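Local coordinates for protein GDNF family receptor alpha-3 (Homo sapiens, PDB 2GH0) that binds the growth factor artemin as its cell-surface receptor, which leads to autophosphorylation and activation of the RET receptor, at residues D10-F15 and R75-R80. Residues are numbered along the deposited sequence; the frame is centred on the assembly and turned at random.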
# COMPACT_ATOMS: atom_id res chain seq x y z
N ASP C 10 -38.25 12.24 14.66
CA ASP C 10 -38.64 12.95 15.86
C ASP C 10 -37.55 13.94 16.25
O ASP C 10 -36.45 13.93 15.69
CB ASP C 10 -38.93 11.98 17.00
CG ASP C 10 -37.70 11.15 17.42
OD1 ASP C 10 -37.70 9.90 17.29
OD2 ASP C 10 -36.74 11.74 17.93
N LEU C 11 -37.86 14.83 17.19
CA LEU C 11 -36.93 15.92 17.48
C LEU C 11 -35.76 15.43 18.33
O LEU C 11 -34.70 16.00 18.29
CB LEU C 11 -37.63 17.09 18.20
CG LEU C 11 -38.67 17.77 17.29
CD1 LEU C 11 -39.19 19.04 17.92
CD2 LEU C 11 -38.07 18.10 15.95
N CYS C 12 -35.95 14.36 19.09
CA CYS C 12 -34.78 13.81 19.81
C CYS C 12 -33.70 13.34 18.81
O CYS C 12 -32.53 13.62 19.00
CB CYS C 12 -35.19 12.70 20.75
SG CYS C 12 -35.99 13.46 22.23
N LEU C 13 -34.11 12.67 17.74
CA LEU C 13 -33.20 12.26 16.67
C LEU C 13 -32.59 13.50 16.02
O LEU C 13 -31.39 13.57 15.83
CB LEU C 13 -33.90 11.39 15.60
CG LEU C 13 -33.04 10.95 14.41
CD1 LEU C 13 -31.68 10.34 14.83
CD2 LEU C 13 -33.78 9.98 13.50
N LYS C 14 -33.43 14.46 15.64
CA LYS C 14 -32.90 15.70 15.04
C LYS C 14 -31.86 16.42 15.92
O LYS C 14 -30.80 16.88 15.42
CB LYS C 14 -34.04 16.65 14.63
CG LYS C 14 -34.85 16.14 13.45
CD LYS C 14 -35.97 17.16 13.17
CE LYS C 14 -36.89 16.78 12.01
NZ LYS C 14 -37.49 18.03 11.35
N PHE C 15 -32.14 16.55 17.22
CA PHE C 15 -31.13 17.16 18.10
C PHE C 15 -29.83 16.38 18.30
O PHE C 15 -28.77 16.98 18.48
CB PHE C 15 -31.73 17.56 19.45
CG PHE C 15 -32.55 18.83 19.36
CD1 PHE C 15 -33.94 18.75 19.26
CD2 PHE C 15 -31.92 20.06 19.37
CE1 PHE C 15 -34.73 19.90 19.15
CE2 PHE C 15 -32.68 21.24 19.25
CZ PHE C 15 -34.10 21.16 19.13
N ARG C 75 -43.58 6.89 21.57
CA ARG C 75 -42.80 6.12 22.52
C ARG C 75 -41.37 5.91 22.03
O ARG C 75 -40.46 5.80 22.85
CB ARG C 75 -43.47 4.77 22.87
CG ARG C 75 -44.85 4.89 23.57
CD ARG C 75 -45.24 3.60 24.31
NE ARG C 75 -46.37 3.77 25.25
CZ ARG C 75 -46.46 3.20 26.46
NH1 ARG C 75 -45.46 2.41 26.90
NH2 ARG C 75 -47.51 3.41 27.26
N GLY C 76 -41.18 5.87 20.72
CA GLY C 76 -39.83 5.80 20.12
C GLY C 76 -38.97 7.00 20.51
O GLY C 76 -37.80 6.85 20.97
N CYS C 77 -39.53 8.20 20.40
CA CYS C 77 -38.82 9.41 20.86
C CYS C 77 -38.51 9.36 22.34
O CYS C 77 -37.38 9.64 22.79
CB CYS C 77 -39.66 10.65 20.49
SG CYS C 77 -38.99 12.24 20.86
N GLY C 78 -39.52 9.00 23.14
CA GLY C 78 -39.29 8.98 24.58
C GLY C 78 -38.24 7.98 24.97
O GLY C 78 -37.50 8.23 25.92
N GLU C 79 -38.21 6.84 24.29
CA GLU C 79 -37.24 5.79 24.56
C GLU C 79 -35.85 6.27 24.16
O GLU C 79 -34.88 6.05 24.87
CB GLU C 79 -37.55 4.48 23.81
CG GLU C 79 -36.61 3.34 24.10
CD GLU C 79 -36.98 2.03 23.37
OE1 GLU C 79 -37.99 2.01 22.63
OE2 GLU C 79 -36.25 1.02 23.54
N ARG C 80 -35.74 6.92 23.01
CA ARG C 80 -34.44 7.53 22.64
C ARG C 80 -33.98 8.50 23.72
O ARG C 80 -32.86 8.38 24.23
CB ARG C 80 -34.55 8.27 21.31
CG ARG C 80 -33.35 9.15 21.06
CD ARG C 80 -33.36 9.73 19.68
NE ARG C 80 -31.95 9.91 19.49
CZ ARG C 80 -31.17 9.14 18.76
NH1 ARG C 80 -31.62 8.16 17.96
NH2 ARG C 80 -29.91 9.45 18.78
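Arg80 lays its extended chain across the first turn of helix 11-20, its CD 3.6 Å from Cys12 CB and equally close to Leu13 N. Arg80 CG stands anti to its backbone N (chi1 168°), and the chain, extended on to NE, carries the guanidinium past Cys12 to Leu13, whose CD1 lies over one face, 3.8 Å from Arg80 NH1 and offset toward the rim. Arg80 NH2 forms a salt bridge outside these two segments, with an acidic side chain of another protein's chain, so the first turn of helix 11-20 flanks an arginine used at a protein-protein interface. Asp10 is the N-cap of that helix: its OD2 accepts a nearly straight bond from Leu13 N (2.8 Å, 163°), the N-H coming from above the carboxylate plane. Asp10 CG lies 3.7 Å from Cys77 CB. An alanine here removes the carboxylate that caps Leu13 N and packs on Cys77, and would probably loosen the first helical turn. Next to the carboxylate, Cys12 SG and Cys77 SG touch at 3.5 Å without being bonded to each other; each is half of a different disulfide, Cys12 with Cys68 and Cys77 with Cys70. Two adjacent cystines thus tie both helix starts to the segment just after helix 59-66, within the first of this receptor piece's two disulfide-rich GDNF/GAS1 domains. Helices 11-20 and 75-83 meet through their N-terminal turns, local axes 9.3 Å apart at 42°, while Phe15 faces away to meet His202, on helix 189-205, and Phe206, just past its end.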